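Local coordinates for protein polyphosphate kinase (Porphyromonas gingivalis, PDB 2O8R) that probably catalyses the reversible transfer of the terminal phosphate of ATP to a growing polyphosphate chain, as a magnesium-dependent kinase of the PPK1 family, at residues V357-M362 with S385-L390; P368-R374 with T442-H448. The protein carries 3 engineered substitutions. Residues are numbered along the deposited sequence.

Both contacts lie in the first of the two C-terminal, phospholipase D-like regions of the chain. From the N terminus the order is helix 355-365, strand 370-377, helix 385-395 and, much later, strand 442-447. Contact 1 joins two helical segments separated by 22 residues, and strand 370-377 runs through that connection. Contact 2 pairs this strand with 442-447, across 67 intervening residues, so the two contacts cross along the chain. Their centres are 12 Å apart and they share a core: Leu361 and Leu390 of contact 1 pack on Ile373 of contact 2, and Leu360 packs on Ile445. Together they tie a pair of helices to one face of the mixed sheet that holds strands 370-377 and 442-447.

Contact 1 (V357-M362 with S385-L390); sequences VVRLLM and SIISAL. With SO4 (sulfate ion), chain I.
Ala389 turns its methyl group into the flank of helix 355-365, where it overlaps three side chains: its CB lies 3.8 Å from Leu361 CB, 3.8 Å from Met362 CG (a selenomethionine) and 4.2 Å from Val358 CG2. Both segments, 357-362 and 385-390, are regular alpha-helix, with backbone hydrogen bonds such as Leu361 N to Val357 O (2.9 Å) and Ala389 N to Ser385 O (2.7 Å). Their local axes run almost parallel, 10° apart, and approach to 8.9 Å. In register, Val358 CA faces Ile386 CA at 5.4 Å, and the small methyl of Ala389 lets Met362 CA come to 5.3 Å from Ala389 CA. Val358, with chi1 near 60°, sets CG2 3.7 Å from Ser385 CB. Ile386 (mt) lies between two residues one turn apart, its CD1 3.8 Å from Val357 CG1 and its CG2 3.9 Å from Leu361 CD1. Leu361 (mt) also brings CD2 to 4.2 Å from Leu390 CD2. The interface is therefore apolar and buried, covering 303 Å² in all. Arg359 points away from the second helix; its NE makes a very short 2.5 Å hydrogen bond to O4 of a sulfate, probably from the crystallisation liquor. Gln395 of the second subunit packs on Val358. Leu361 and Leu390 both rest on Ile373, so the two helices pack side by side on one face of the sheet, and helix 385-395 is the connection of a beta-alpha-beta unit between the parallel strands 370-377 and 399-404, as expected of an alpha/beta fold, here in a phospholipase D-like domain.

Contact 2 (P368-R374 with T442-H448); sequences PDVSEIR and TALILYH
A classic beta bulge interrupts this antiparallel pairing: Ser371 and Glu372 both face Leu446, shifting the register by one residue. Leu446 O accepts Ser371 N at 2.8 Å, Ser371 OG at 3.2 Å and, weakly, Glu372 N at 3.4 Å. The helix-like phi/psi of Ser371 (-90/-50) marks the bulge, whereas Glu372 to Arg374 are extended. Strands 370-374 and 442-447 run at 161°, their axes 4.6 Å apart at closest. Beyond the bulge, Glu372-Leu446 and Arg374-Leu444 are hydrogen-bonded pairs, with Leu446 N to Glu372 O at 2.8 Å and Arg374 N to Leu444 O at 2.9 Å; between them Ile373-Ile445 is a non-hydrogen-bonded pair. Before it, Val370 faces Tyr447, and His448 N hydrogen-bonds to Asp369 O at 2.8 Å. The His448 ring curls back so that Ser371 CB sits over its face in a CH-pi contact, 3.8 Å from the centroid, and His448 ND1 makes a weak 3.4 Å hydrogen bond to Pro368 O. Glu372 (chi1 near 60°) and Arg374 (chi1 near -60°) share a face with Leu444 and Leu446; Arg374 NH1 forms a 3.1 Å salt bridge with Glu372 OE2, and Arg374 CD lies 4.0 Å from Leu444 CD2. Val370 CG1 meets Ile445 CG2 at 3.7 Å. Thr442 follows closely on His439, the predicted phosphohistidine. Strand 370-377 lies between 442-447 and the parallel strand 399-404, while 442-447 also pairs with 457-462; helix 484-497 covers Leu444 and Leu446, and helix 355-365 packs on Ile373 and Ile445.

Contact 1 (V357-M362 with S385-L390)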
loop_
_atom_site.group_PDB
_atom_site.type_symbol
_atom_site.label_atom_id
_atom_site.label_comp_id
_atom_site.label_asym_id
_atom_site.label_seq_id
_atom_site.Cartn_x
_atom_site.Cartn_y
_atom_site.Cartn_z
ATOM N N VAL A 357 22.827 7.288 -2.821
ATOM C CA VAL A 357 22.747 6.779 -1.455
ATOM C C VAL A 357 22.654 5.245 -1.437
ATOM O O VAL A 357 23.455 4.575 -0.769
ATOM C CB VAL A 357 21.582 7.436 -0.668
ATOM C CG1 VAL A 357 21.375 6.765 0.693
ATOM C CG2 VAL A 357 21.833 8.937 -0.507
ATOM N N VAL A 358 21.709 4.695 -2.196
ATOM C CA VAL A 358 21.490 3.245 -2.197
ATOM C C VAL A 358 22.605 2.459 -2.925
ATOM O O VAL A 358 23.041 1.420 -2.445
ATOM C CB VAL A 358 20.089 2.883 -2.727
ATOM C CG1 VAL A 358 19.911 3.378 -4.148
ATOM C CG2 VAL A 358 19.846 1.381 -2.645
ATOM N N ARG A 359 23.062 2.976 -4.066
ATOM C CA ARG A 359 24.252 2.484 -4.768
ATOM C C ARG A 359 25.461 2.351 -3.834
ATOM O O ARG A 359 26.152 1.323 -3.818
ATOM C CB ARG A 359 24.625 3.473 -5.858
ATOM C CG ARG A 359 24.790 2.870 -7.200
ATOM C CD ARG A 359 23.779 3.474 -8.125
ATOM N NE ARG A 359 24.287 4.522 -9.022
ATOM C CZ ARG A 359 25.535 4.655 -9.473
ATOM N NH1 ARG A 359 25.821 5.649 -10.295
ATOM N NH2 ARG A 359 26.495 3.807 -9.138
ATOM N N LEU A 360 25.711 3.414 -3.070
ATOM C CA LEU A 360 26.775 3.435 -2.092
ATOM C C LEU A 360 26.528 2.365 -1.048
ATOM O O LEU A 360 27.405 1.555 -0.753
ATOM C CB LEU A 360 26.868 4.806 -1.424
ATOM C CG LEU A 360 28.185 4.955 -0.673
ATOM C CD1 LEU A 360 29.315 5.003 -1.683
ATOM C CD2 LEU A 360 28.183 6.198 0.174
ATOM N N LEU A 361 25.317 2.353 -0.509
ATOM C CA LEU A 361 24.930 1.322 0.443
ATOM C C LEU A 361 25.162 -0.076 -0.112
ATOM O O LEU A 361 25.634 -0.952 0.607
ATOM C CB LEU A 361 23.479 1.492 0.884
ATOM C CG LEU A 361 23.279 2.613 1.906
ATOM C CD1 LEU A 361 21.806 2.815 2.178
ATOM C CD2 LEU A 361 24.034 2.319 3.193
HETATM N N MSE A 362 24.865 -0.272 -1.392
HETATM C CA MSE A 362 25.060 -1.575 -2.027
HETATM C C MSE A 362 26.531 -1.923 -2.204
HETATM O O MSE A 362 26.916 -3.075 -2.017
HETATM C CB MSE A 362 24.346 -1.643 -3.368
HETATM C CG MSE A 362 22.848 -1.772 -3.258
HETATM SE SE MSE A 362 22.022 -1.838 -5.022
HETATM C CE MSE A 362 21.902 0.037 -5.476
ATOM N N SER A 385 14.466 0.112 -1.385
ATOM C CA SER A 385 15.836 -0.137 -1.844
ATOM C C SER A 385 16.877 -0.018 -0.751
ATOM O O SER A 385 17.735 -0.885 -0.582
ATOM C CB SER A 385 16.174 0.891 -2.905
ATOM O OG SER A 385 15.269 0.783 -3.981
ATOM N N ILE A 386 16.792 1.077 -0.013
ATOM C CA ILE A 386 17.648 1.290 1.125
ATOM C C ILE A 386 17.527 0.160 2.148
ATOM O O ILE A 386 18.553 -0.453 2.493
ATOM C CB ILE A 386 17.438 2.694 1.706
ATOM C CG1 ILE A 386 18.127 3.700 0.781
ATOM C CG2 ILE A 386 18.013 2.809 3.109
ATOM C CD1 ILE A 386 17.953 5.127 1.173
ATOM N N ILE A 387 16.295 -0.163 2.573
ATOM C CA ILE A 387 16.083 -1.311 3.474
ATOM C C ILE A 387 16.720 -2.579 2.881
ATOM O O ILE A 387 17.415 -3.331 3.568
ATOM C CB ILE A 387 14.591 -1.605 3.763
ATOM C CG1 ILE A 387 13.849 -0.398 4.373
ATOM C CG2 ILE A 387 14.468 -2.829 4.663
ATOM C CD1 ILE A 387 14.491 0.197 5.592
ATOM N N SER A 388 16.512 -2.785 1.588
ATOM C CA SER A 388 17.037 -3.952 0.917
ATOM C C SER A 388 18.558 -3.990 0.936
ATOM O O SER A 388 19.150 -5.021 1.280
ATOM C CB SER A 388 16.513 -4.009 -0.503
ATOM O OG SER A 388 15.219 -4.591 -0.515
ATOM N N ALA A 389 19.187 -2.870 0.590
ATOM C CA ALA A 389 20.644 -2.787 0.630
ATOM C C ALA A 389 21.135 -3.051 2.045
ATOM O O ALA A 389 22.121 -3.749 2.237
ATOM C CB ALA A 389 21.135 -1.438 0.128
ATOM N N LEU A 390 20.425 -2.508 3.031
ATOM C CA LEU A 390 20.788 -2.699 4.431
ATOM C C LEU A 390 20.623 -4.150 4.871
ATOM O O LEU A 390 21.465 -4.676 5.586
ATOM C CB LEU A 390 19.961 -1.788 5.337
ATOM C CG LEU A 390 20.242 -0.288 5.252
ATOM C CD1 LEU A 390 19.165 0.428 5.995
ATOM C CD2 LEU A 390 21.617 0.095 5.800
HETATM S S SO4 I . 21.848 5.353 -11.893
HETATM O O1 SO4 I . 22.763 4.984 -12.972
HETATM O O2 SO4 I . 21.324 6.699 -12.116
HETATM O O3 SO4 I . 20.731 4.415 -11.858
HETATM O O4 SO4 I . 22.564 5.312 -10.630
#

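Contact 2 (P368-R374 with T442-H448)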
loop_
_atom_site.group_PDB
_atom_site.type_symbol
_atom_site.label_atom_id
_atom_site.label_comp_id
_atom_site.label_asym_id
_atom_site.label_seq_id
_atom_site.Cartn_x
_atom_site.Cartn_y
_atom_site.Cartn_z
ATOM N N PRO A 368 34.392 -6.236 1.729
ATOM C CA PRO A 368 35.181 -6.759 2.849
ATOM C C PRO A 368 35.667 -5.700 3.845
ATOM O O PRO A 368 35.837 -6.008 5.027
ATOM C CB PRO A 368 36.397 -7.389 2.156
ATOM C CG PRO A 368 36.367 -6.878 0.742
ATOM C CD PRO A 368 34.924 -6.699 0.438
ATOM N N ASP A 369 35.882 -4.470 3.378
ATOM C CA ASP A 369 36.461 -3.420 4.223
ATOM C C ASP A 369 35.500 -2.812 5.246
ATOM O O ASP A 369 35.940 -2.197 6.212
ATOM C CB ASP A 369 37.054 -2.304 3.364
ATOM C CG ASP A 369 38.085 -2.813 2.358
ATOM O OD1 ASP A 369 38.535 -3.976 2.475
ATOM O OD2 ASP A 369 38.452 -2.033 1.449
ATOM N N VAL A 370 34.197 -2.983 5.033
ATOM C CA VAL A 370 33.192 -2.314 5.859
ATOM C C VAL A 370 32.861 -3.127 7.108
ATOM O O VAL A 370 32.499 -4.300 7.021
ATOM C CB VAL A 370 31.873 -2.040 5.071
ATOM C CG1 VAL A 370 30.906 -1.191 5.894
ATOM C CG2 VAL A 370 32.155 -1.370 3.745
ATOM N N SER A 371 32.971 -2.486 8.265
ATOM C CA SER A 371 32.588 -3.106 9.519
ATOM C C SER A 371 31.126 -2.807 9.813
ATOM O O SER A 371 30.349 -3.721 10.104
ATOM C CB SER A 371 33.478 -2.617 10.666
ATOM O OG SER A 371 33.318 -1.226 10.889
ATOM N N GLU A 372 30.741 -1.534 9.738
ATOM C CA GLU A 372 29.359 -1.190 10.031
ATOM C C GLU A 372 28.712 -0.055 9.243
ATOM O O GLU A 372 29.384 0.809 8.695
ATOM C CB GLU A 372 29.134 -1.022 11.538
ATOM C CG GLU A 372 29.825 0.116 12.207
ATOM C CD GLU A 372 29.300 0.346 13.624
ATOM O OE1 GLU A 372 30.034 0.930 14.454
ATOM O OE2 GLU A 372 28.150 -0.055 13.912
ATOM N N ILE A 373 27.383 -0.113 9.171
ATOM C CA ILE A 373 26.558 0.910 8.547
ATOM C C ILE A 373 25.518 1.368 9.557
ATOM O O ILE A 373 24.883 0.553 10.228
ATOM C CB ILE A 373 25.827 0.369 7.330
ATOM C CG1 ILE A 373 26.813 -0.274 6.356
ATOM C CG2 ILE A 373 25.044 1.464 6.657
ATOM C CD1 ILE A 373 26.148 -1.017 5.211
ATOM N N ARG A 374 25.370 2.679 9.690
ATOM C CA ARG A 374 24.443 3.258 10.655
ATOM C C ARG A 374 23.731 4.417 9.997
ATOM O O ARG A 374 24.376 5.270 9.377
ATOM C CB ARG A 374 25.201 3.749 11.883
ATOM C CG ARG A 374 26.112 2.697 12.473
ATOM C CD ARG A 374 27.138 3.280 13.413
ATOM N NE ARG A 374 26.580 3.717 14.692
ATOM C CZ ARG A 374 26.077 2.909 15.619
ATOM N NH1 ARG A 374 26.021 1.598 15.416
ATOM N NH2 ARG A 374 25.617 3.419 16.753
ATOM N N THR A 442 21.355 11.607 8.734
ATOM C CA THR A 442 22.718 11.157 8.492
ATOM C C THR A 442 22.821 9.652 8.254
ATOM O O THR A 442 22.056 8.874 8.817
ATOM C CB THR A 442 23.638 11.495 9.680
ATOM O OG1 THR A 442 23.180 10.792 10.836
ATOM C CG2 THR A 442 23.631 12.987 9.986
ATOM N N ALA A 443 23.776 9.256 7.417
ATOM C CA ALA A 443 24.171 7.853 7.283
ATOM C C ALA A 443 25.674 7.739 7.536
ATOM O O ALA A 443 26.407 8.729 7.448
ATOM C CB ALA A 443 23.817 7.319 5.913
ATOM N N LEU A 444 26.136 6.536 7.854
ATOM C CA LEU A 444 27.531 6.352 8.231
ATOM C C LEU A 444 28.033 4.998 7.831
ATOM O O LEU A 444 27.482 3.990 8.254
ATOM C CB LEU A 444 27.703 6.493 9.741
ATOM C CG LEU A 444 29.125 6.348 10.265
ATOM C CD1 LEU A 444 30.029 7.481 9.770
ATOM C CD2 LEU A 444 29.100 6.309 11.768
ATOM N N ILE A 445 29.089 4.977 7.026
ATOM C CA ILE A 445 29.743 3.727 6.660
ATOM C C ILE A 445 31.125 3.701 7.299
ATOM O O ILE A 445 31.928 4.597 7.055
ATOM C CB ILE A 445 29.863 3.572 5.141
ATOM C CG1 ILE A 445 28.483 3.525 4.503
ATOM C CG2 ILE A 445 30.572 2.297 4.805
ATOM C CD1 ILE A 445 28.483 4.022 3.100
ATOM N N LEU A 446 31.393 2.684 8.123
ATOM C CA LEU A 446 32.677 2.590 8.827
ATOM C C LEU A 446 33.562 1.450 8.305
ATOM O O LEU A 446 33.106 0.318 8.088
ATOM C CB LEU A 446 32.474 2.463 10.342
ATOM C CG LEU A 446 31.827 3.626 11.107
ATOM C CD1 LEU A 446 31.505 3.191 12.523
ATOM C CD2 LEU A 446 32.676 4.911 11.112
ATOM N N TYR A 447 34.834 1.770 8.100
ATOM C CA TYR A 447 35.804 0.791 7.664
ATOM C C TYR A 447 36.407 0.070 8.855
ATOM O O TYR A 447 36.419 0.613 9.963
ATOM C CB TYR A 447 36.914 1.482 6.892
ATOM C CG TYR A 447 36.481 1.995 5.541
ATOM C CD1 TYR A 447 35.824 1.171 4.636
ATOM C CD2 TYR A 447 36.760 3.296 5.157
ATOM C CE1 TYR A 447 35.439 1.643 3.392
ATOM C CE2 TYR A 447 36.383 3.780 3.915
ATOM C CZ TYR A 447 35.721 2.957 3.037
ATOM O OH TYR A 447 35.353 3.461 1.806
ATOM N N HIS A 448 36.889 -1.152 8.628
ATOM C CA HIS A 448 37.710 -1.847 9.616
ATOM C C HIS A 448 38.996 -1.047 9.805
ATOM O O HIS A 448 39.658 -0.676 8.832
ATOM C CB HIS A 448 38.058 -3.257 9.151
ATOM C CG HIS A 448 36.928 -4.234 9.251
ATOM N ND1 HIS A 448 36.398 -4.873 8.149
ATOM C CD2 HIS A 448 36.246 -4.706 10.322
ATOM C CE1 HIS A 448 35.433 -5.689 8.535
ATOM N NE2 HIS A 448 35.320 -5.605 9.849
#